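Local coordinates for protein putative serine phosphatase (Pseudomonas aeruginosa, PDB 6K4E) that probably dephosphorylates phosphothreonine or phosphoserine on a partner protein as a magnesium-dependent PP2C-type phosphatase in the Sia pathway that controls biofilm formation, at residues Met123-Ala137 / Ile146-Leu158. Numbering follows the deposited sequence.
Sequences MTMLARAAIDHAIEA and ILGETDQAMRSML
Ala130 drops its methyl among Thr150, Ala153, Met154 and Met157, a knob-into-hole fit in which Ala130 CB lies 3.7 Å from Ala153 CB. Met154 returns the favour, entering a hole formed by Met123, Leu126, Ala127 and Ala130. Its chain folds at chi2 (-60°) and again at chi3 (-58°), which lays SD against the backbone, 3.7 Å from Ala127 N, and brings CE against Met123 CE at 3.8 Å, the two side chains crossing at a slant. Leu126 and Met157 run past one another in opposite directions, and Met157 CE finishes 3.6 Å from Leu126 O. Leu158 closes this end, with CD1 against Met123 SD and CD2 against Leu126 CD1.

Toward the other end, Ala134 is packed tightly: its CB sits 3.4 Å from Thr150 OG1 and also touches Ile146 O and Glu149 CB. Thr150 OG1 donates to Ile146 O at 2.7 Å, from the face of that carbonyl opposite Thr150 N. At the margin, Glu149 OE1 approaches the His133 ring edge near its plane, without a hydrogen bond.

The helices cross at 129° against one of the two antiparallel sheets of the PP2C fold, where Ile131 meets Val111 of strand 105-113 and Met154 meets Met171 of strand 171-179; Met157 reaches Asp132 of the second subunit. With no hydrogen bond between the segments, small alanines and pliable methionines join them by shape, while the buried threonine hydroxyl is satisfied within its own helix.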
ATOM      1  N   MET B 123       3.478   4.026  -1.601  1.00 37.43           N
ATOM      2  CA  MET B 123       2.973   5.101  -0.750  1.00 36.67           C
ATOM      3  C   MET B 123       1.473   5.335  -0.993  1.00 38.58           C
ATOM      4  O   MET B 123       0.728   5.551  -0.052  1.00 38.59           O
ATOM      5  CB  MET B 123       3.775   6.391  -1.012  1.00 39.36           C
ATOM      6  CG  MET B 123       5.198   6.375  -0.436  1.00 46.28           C
ATOM      7  SD  MET B 123       5.274   6.138   1.370  1.00 53.43           S
ATOM      8  CE  MET B 123       4.623   7.641   1.900  1.00 51.05           C
ATOM      9  N   THR B 124       1.060   5.270  -2.255  1.00 33.72           N
ATOM     10  CA  THR B 124      -0.281   5.446  -2.794  1.00 33.52           C
ATOM     11  C   THR B 124      -1.246   4.388  -2.178  1.00 38.46           C
ATOM     12  O   THR B 124      -2.392   4.715  -1.858  1.00 39.32           O
ATOM     13  CB  THR B 124      -0.102   5.455  -4.333  1.00 36.29           C
ATOM     14  OG1 THR B 124      -0.558   6.654  -4.911  1.00 42.72           O
ATOM     15  CG2 THR B 124      -0.669   4.304  -5.015  1.00 20.20           C
ATOM     16  N   MET B 125      -0.773   3.146  -1.969  1.00 35.84           N
ATOM     17  CA  MET B 125      -1.579   2.059  -1.373  1.00 35.65           C
ATOM     18  C   MET B 125      -1.810   2.375   0.110  1.00 40.45           C
ATOM     19  O   MET B 125      -2.944   2.354   0.573  1.00 40.44           O
ATOM     20  CB  MET B 125      -0.914   0.669  -1.526  1.00 37.85           C
ATOM     21  CG  MET B 125      -0.580   0.262  -2.939  1.00 41.43           C
ATOM     22  SD  MET B 125      -2.074  -0.030  -3.935  1.00 46.65           S
ATOM     23  CE  MET B 125      -1.794   1.100  -5.219  1.00 41.05           C
ATOM     24  N   LEU B 126      -0.745   2.727   0.818  1.00 37.64           N
ATOM     25  CA  LEU B 126      -0.797   3.093   2.231  1.00 38.24           C
ATOM     26  C   LEU B 126      -1.695   4.303   2.445  1.00 44.43           C
ATOM     27  O   LEU B 126      -2.583   4.242   3.299  1.00 46.33           O
ATOM     28  CB  LEU B 126       0.613   3.353   2.775  1.00 38.55           C
ATOM     29  CG  LEU B 126       1.535   2.140   2.872  1.00 43.20           C
ATOM     30  CD1 LEU B 126       2.962   2.572   3.220  1.00 43.93           C
ATOM     31  CD2 LEU B 126       1.029   1.148   3.923  1.00 45.69           C
ATOM     32  N   ALA B 127      -1.515   5.374   1.626  1.00 39.78           N
ATOM     33  CA  ALA B 127      -2.299   6.600   1.720  1.00 38.36           C
ATOM     34  C   ALA B 127      -3.779   6.384   1.393  1.00 44.47           C
ATOM     35  O   ALA B 127      -4.627   6.982   2.046  1.00 44.36           O
ATOM     36  CB  ALA B 127      -1.708   7.674   0.832  1.00 37.87           C
ATOM     37  N   ARG B 128      -4.097   5.507   0.420  1.00 42.30           N
ATOM     38  CA  ARG B 128      -5.487   5.207   0.072  1.00 42.96           C
ATOM     39  C   ARG B 128      -6.206   4.587   1.283  1.00 47.67           C
ATOM     40  O   ARG B 128      -7.304   5.023   1.626  1.00 48.71           O
ATOM     41  CB  ARG B 128      -5.577   4.304  -1.178  1.00 44.07           C
ATOM     42  CG  ARG B 128      -6.894   3.505  -1.326  1.00 49.21           C
ATOM     43  CD  ARG B 128      -8.109   4.352  -1.699  1.00 56.31           C
ATOM     44  NE  ARG B 128      -9.357   3.703  -1.287  1.00 54.15           N
ATOM     45  CZ  ARG B 128     -10.114   2.937  -2.062  1.00 60.34           C
ATOM     46  NH1 ARG B 128      -9.784   2.725  -3.325  1.00 59.80           N
ATOM     47  NH2 ARG B 128     -11.213   2.383  -1.577  1.00 41.65           N
ATOM     48  N   ALA B 129      -5.565   3.615   1.942  1.00 42.85           N
ATOM     49  CA  ALA B 129      -6.084   2.963   3.150  1.00 43.69           C
ATOM     50  C   ALA B 129      -6.143   3.928   4.328  1.00 47.86           C
ATOM     51  O   ALA B 129      -7.155   3.951   5.028  1.00 47.97           O
ATOM     52  CB  ALA B 129      -5.231   1.760   3.500  1.00 45.08           C
ATOM     53  N   ALA B 130      -5.089   4.745   4.531  1.00 46.52           N
ATOM     54  CA  ALA B 130      -5.054   5.811   5.553  1.00 48.15           C
ATOM     55  C   ALA B 130      -6.202   6.837   5.330  1.00 49.72           C
ATOM     56  O   ALA B 130      -6.769   7.322   6.303  1.00 50.47           O
ATOM     57  CB  ALA B 130      -3.713   6.537   5.510  1.00 49.21           C
ATOM     58  N   ILE B 131      -6.569   7.125   4.076  1.00 44.69           N
ATOM     59  CA  ILE B 131      -7.651   8.080   3.790  1.00 44.93           C
ATOM     60  C   ILE B 131      -9.019   7.455   4.142  1.00 48.61           C
ATOM     61  O   ILE B 131      -9.856   8.132   4.757  1.00 47.16           O
ATOM     62  CB  ILE B 131      -7.558   8.699   2.351  1.00 47.35           C
ATOM     63  CG1 ILE B 131      -6.522   9.833   2.365  1.00 46.60           C
ATOM     64  CG2 ILE B 131      -8.926   9.236   1.833  1.00 47.97           C
ATOM     65  CD1 ILE B 131      -6.083  10.354   1.040  1.00 55.28           C
ATOM     66  N   ASP B 132      -9.202   6.149   3.834  1.00 45.88           N
ATOM     67  CA  ASP B 132     -10.417   5.391   4.159  1.00 46.19           C
ATOM     68  C   ASP B 132     -10.633   5.351   5.664  1.00 49.07           C
ATOM     69  O   ASP B 132     -11.752   5.585   6.121  1.00 47.47           O
ATOM     70  CB  ASP B 132     -10.317   3.952   3.599  1.00 48.42           C
ATOM     71  CG  ASP B 132     -10.511   3.880   2.099  1.00 56.11           C
ATOM     72  OD1 ASP B 132     -10.282   4.906   1.415  1.00 56.50           O
ATOM     73  OD2 ASP B 132     -10.860   2.803   1.604  1.00 57.06           O
ATOM     74  N   HIS B 133      -9.563   5.070   6.431  1.00 47.31           N
ATOM     75  CA  HIS B 133      -9.605   5.064   7.897  1.00 49.29           C
ATOM     76  C   HIS B 133     -10.071   6.438   8.398  1.00 52.10           C
ATOM     77  O   HIS B 133     -11.005   6.511   9.185  1.00 53.55           O
ATOM     78  CB  HIS B 133      -8.227   4.715   8.503  1.00 51.56           C
ATOM     79  CG  HIS B 133      -8.110   5.063   9.956  1.00 57.49           C
ATOM     80  ND1 HIS B 133      -8.482   4.166  10.947  1.00 61.59           N
ATOM     81  CD2 HIS B 133      -7.705   6.219  10.541  1.00 60.53           C
ATOM     82  CE1 HIS B 133      -8.282   4.798  12.097  1.00 61.98           C
ATOM     83  NE2 HIS B 133      -7.823   6.037  11.903  1.00 61.58           N
ATOM     84  N   ALA B 134      -9.412   7.514   7.935  1.00 46.87           N
ATOM     85  CA  ALA B 134      -9.709   8.894   8.319  1.00 45.91           C
ATOM     86  C   ALA B 134     -11.166   9.276   8.031  1.00 48.77           C
ATOM     87  O   ALA B 134     -11.814   9.815   8.926  1.00 49.12           O
ATOM     88  CB  ALA B 134      -8.745   9.846   7.632  1.00 45.39           C
ATOM     89  N   ILE B 135     -11.694   8.943   6.819  1.00 44.40           N
ATOM     90  CA  ILE B 135     -13.093   9.215   6.427  1.00 44.76           C
ATOM     91  C   ILE B 135     -14.049   8.504   7.401  1.00 51.67           C
ATOM     92  O   ILE B 135     -15.042   9.089   7.812  1.00 52.52           O
ATOM     93  CB  ILE B 135     -13.395   8.864   4.934  1.00 46.61           C
ATOM     94  CG1 ILE B 135     -12.570   9.727   3.974  1.00 44.33           C
ATOM     95  CG2 ILE B 135     -14.920   8.975   4.609  1.00 48.16           C
ATOM     96  CD1 ILE B 135     -12.620   9.225   2.450  1.00 50.53           C
ATOM     97  N   GLU B 136     -13.724   7.265   7.793  1.00 49.77           N
ATOM     98  CA  GLU B 136     -14.500   6.481   8.748  1.00 52.01           C
ATOM     99  C   GLU B 136     -14.395   7.072  10.176  1.00 57.30           C
ATOM    100  O   GLU B 136     -15.399   7.128  10.875  1.00 58.76           O
ATOM    101  CB  GLU B 136     -14.042   5.017   8.696  1.00 54.04           C
ATOM    102  CG  GLU B 136     -14.896   4.035   9.481  1.00 71.17           C
ATOM    103  CD  GLU B 136     -14.553   2.571   9.242  1.00 99.51           C
ATOM    104  OE1 GLU B 136     -14.345   2.193   8.065  1.00 88.14           O
ATOM    105  OE2 GLU B 136     -14.481   1.804  10.232  1.00 99.05           O
ATOM    106  N   ALA B 137     -13.207   7.550  10.582  1.00 53.78           N
ATOM    107  CA  ALA B 137     -12.978   8.134  11.908  1.00 54.25           C
ATOM    108  C   ALA B 137     -13.610   9.526  12.093  1.00 61.15           C
ATOM    109  O   ALA B 137     -14.107   9.804  13.186  1.00 63.10           O
ATOM    110  CB  ALA B 137     -11.483   8.205  12.207  1.00 54.13           C
ATOM    111  N   ILE B 146      -9.755  15.110   8.141  1.00 45.99           N
ATOM    112  CA  ILE B 146      -9.392  13.958   7.321  1.00 44.88           C
ATOM    113  C   ILE B 146      -7.875  13.946   7.122  1.00 49.31           C
ATOM    114  O   ILE B 146      -7.259  12.909   7.271  1.00 51.12           O
ATOM    115  CB  ILE B 146     -10.204  13.917   5.974  1.00 46.97           C
ATOM    116  CG1 ILE B 146     -11.725  13.740   6.240  1.00 48.26           C
ATOM    117  CG2 ILE B 146      -9.717  12.775   5.049  1.00 44.58           C
ATOM    118  CD1 ILE B 146     -12.624  14.179   5.110  1.00 51.80           C
ATOM    119  N   LEU B 147      -7.279  15.097   6.804  1.00 45.86           N
ATOM    120  CA  LEU B 147      -5.837  15.253   6.582  1.00 44.86           C
ATOM    121  C   LEU B 147      -5.023  14.984   7.833  1.00 50.94           C
ATOM    122  O   LEU B 147      -3.981  14.344   7.734  1.00 50.83           O
ATOM    123  CB  LEU B 147      -5.505  16.642   5.998  1.00 44.26           C
ATOM    124  CG  LEU B 147      -5.986  16.942   4.576  1.00 47.23           C
ATOM    125  CD1 LEU B 147      -5.506  18.282   4.144  1.00 47.22           C
ATOM    126  CD2 LEU B 147      -5.484  15.919   3.587  1.00 48.99           C
ATOM    127  N   GLY B 148      -5.520  15.448   8.991  1.00 49.26           N
ATOM    128  CA  GLY B 148      -4.906  15.251  10.301  1.00 49.43           C
ATOM    129  C   GLY B 148      -4.863  13.780  10.662  1.00 54.17           C
ATOM    130  O   GLY B 148      -3.807  13.251  11.017  1.00 52.50           O
ATOM    131  N   GLU B 149      -6.015  13.107  10.508  1.00 51.68           N
ATOM    132  CA  GLU B 149      -6.202  11.686  10.749  1.00 51.29           C
ATOM    133  C   GLU B 149      -5.410  10.832   9.748  1.00 52.49           C
ATOM    134  O   GLU B 149      -4.911   9.777  10.151  1.00 50.65           O
ATOM    135  CB  GLU B 149      -7.697  11.330  10.719  1.00 53.18           C
ATOM    136  CG  GLU B 149      -8.411  11.506  12.053  1.00 67.78           C
ATOM    137  CD  GLU B 149      -7.908  10.649  13.206  1.00 85.68           C
ATOM    138  OE1 GLU B 149      -7.645   9.443  12.991  1.00 75.57           O
ATOM    139  OE2 GLU B 149      -7.788  11.187  14.329  1.00 81.67           O
ATOM    140  N   THR B 150      -5.289  11.293   8.449  1.00 45.92           N
ATOM    141  CA  THR B 150      -4.517  10.590   7.414  1.00 44.45           C
ATOM    142  C   THR B 150      -3.034  10.585   7.811  1.00 47.40           C
ATOM    143  O   THR B 150      -2.376   9.544   7.755  1.00 45.00           O
ATOM    144  CB  THR B 150      -4.776  11.182   6.020  1.00 46.11           C
ATOM    145  OG1 THR B 150      -6.158  11.022   5.699  1.00 46.59           O
ATOM    146  CG2 THR B 150      -3.925  10.538   4.943  1.00 41.56           C
ATOM    147  N   ASP B 151      -2.540  11.748   8.247  1.00 45.52           N
ATOM    148  CA  ASP B 151      -1.177  11.951   8.739  1.00 45.96           C
ATOM    149  C   ASP B 151      -0.887  10.930   9.868  1.00 49.29           C
ATOM    150  O   ASP B 151       0.098  10.213   9.770  1.00 47.29           O
ATOM    151  CB  ASP B 151      -1.013  13.406   9.233  1.00 47.84           C
ATOM    152  CG  ASP B 151       0.394  13.876   9.592  1.00 59.41           C
ATOM    153  OD1 ASP B 151       1.333  13.082   9.476  1.00 57.19           O
ATOM    154  OD2 ASP B 151       0.551  15.065   9.950  1.00 73.34           O
ATOM    155  N   GLN B 152      -1.774  10.835  10.885  1.00 46.89           N
ATOM    156  CA  GLN B 152      -1.628   9.918  12.023  1.00 48.68           C
ATOM    157  C   GLN B 152      -1.596   8.438  11.603  1.00 51.50           C
ATOM    158  O   GLN B 152      -0.696   7.706  12.021  1.00 49.38           O
ATOM    159  CB  GLN B 152      -2.695  10.185  13.104  1.00 51.11           C
ATOM    160  CG  GLN B 152      -2.509  11.517  13.857  1.00 69.05           C
ATOM    161  CD  GLN B 152      -1.109  11.735  14.436  1.00 86.92           C
ATOM    162  OE1 GLN B 152      -0.551  10.889  15.156  1.00 78.86           O
ATOM    163  NE2 GLN B 152      -0.508  12.881  14.122  1.00 79.41           N
ATOM    164  N   ALA B 153      -2.545   8.039  10.722  1.00 48.19           N
ATOM    165  CA  ALA B 153      -2.661   6.699  10.157  1.00 48.41           C
ATOM    166  C   ALA B 153      -1.381   6.366   9.397  1.00 53.04           C
ATOM    167  O   ALA B 153      -0.876   5.255   9.548  1.00 53.69           O
ATOM    168  CB  ALA B 153      -3.875   6.612   9.235  1.00 48.37           C
ATOM    169  N   MET B 154      -0.819   7.336   8.631  1.00 48.07           N
ATOM    170  CA  MET B 154       0.441   7.130   7.904  1.00 46.98           C
ATOM    171  C   MET B 154       1.618   6.916   8.864  1.00 53.13           C
ATOM    172  O   MET B 154       2.371   5.968   8.677  1.00 54.51           O
ATOM    173  CB  MET B 154       0.731   8.280   6.950  1.00 47.71           C
ATOM    174  CG  MET B 154      -0.115   8.248   5.664  1.00 49.35           C
ATOM    175  SD  MET B 154       0.105   6.761   4.661  1.00 52.35           S
ATOM    176  CE  MET B 154       1.851   6.814   4.339  1.00 49.17           C
ATOM    177  N   ARG B 155       1.730   7.744   9.925  1.00 49.54           N
ATOM    178  CA  ARG B 155       2.791   7.645  10.958  1.00 49.87           C
ATOM    179  C   ARG B 155       2.725   6.323  11.712  1.00 56.14           C
ATOM    180  O   ARG B 155       3.752   5.815  12.197  1.00 55.80           O
ATOM    181  CB  ARG B 155       2.682   8.784  11.971  1.00 45.37           C
ATOM    182  CG  ARG B 155       2.915  10.142  11.386  1.00 54.15           C
ATOM    183  CD  ARG B 155       2.846  11.224  12.441  1.00 65.14           C
ATOM    184  NE  ARG B 155       2.784  12.558  11.840  1.00 70.47           N
ATOM    185  CZ  ARG B 155       3.847  13.268  11.473  1.00 87.83           C
ATOM    186  NH1 ARG B 155       5.072  12.773  11.627  1.00 85.27           N
ATOM    187  NH2 ARG B 155       3.695  14.475  10.943  1.00 66.88           N
ATOM    188  N   SER B 156       1.492   5.794  11.831  1.00 54.15           N
ATOM    189  CA  SER B 156       1.178   4.531  12.500  1.00 55.51           C
ATOM    190  C   SER B 156       1.682   3.304  11.720  1.00 56.82           C
ATOM    191  O   SER B 156       1.980   2.301  12.334  1.00 56.97           O
ATOM    192  CB  SER B 156      -0.330   4.430  12.738  1.00 60.94           C
ATOM    193  OG  SER B 156      -0.802   3.104  12.570  1.00 79.02           O
ATOM    194  N   MET B 157       1.718   3.372  10.377  1.00 51.40           N
ATOM    195  CA  MET B 157       2.118   2.267   9.506  1.00 49.89           C
ATOM    196  C   MET B 157       3.573   2.315   9.080  1.00 55.81           C
ATOM    197  O   MET B 157       4.157   1.259   8.853  1.00 54.34           O
ATOM    198  CB  MET B 157       1.191   2.185   8.280  1.00 49.83           C
ATOM    199  CG  MET B 157      -0.239   1.921   8.653  1.00 51.79           C
ATOM    200  SD  MET B 157      -1.355   1.733   7.258  1.00 52.59           S
ATOM    201  CE  MET B 157      -1.505   3.433   6.682  1.00 46.79           C
ATOM    202  N   LEU B 158       4.149   3.530   8.918  1.00 54.60           N
ATOM    203  CA  LEU B 158       5.547   3.665   8.523  1.00 56.21           C
ATOM    204  C   LEU B 158       6.448   4.001   9.706  1.00 66.82           C
ATOM    205  O   LEU B 158       6.447   5.141  10.177  1.00 70.03           O
ATOM    206  CB  LEU B 158       5.714   4.662   7.377  1.00 54.93           C
ATOM    207  CG  LEU B 158       5.174   4.212   6.009  1.00 59.23           C
ATOM    208  CD1 LEU B 158       5.104   5.364   5.081  1.00 58.51           C
ATOM    209  CD2 LEU B 158       6.043   3.125   5.363  1.00 61.07           C
TER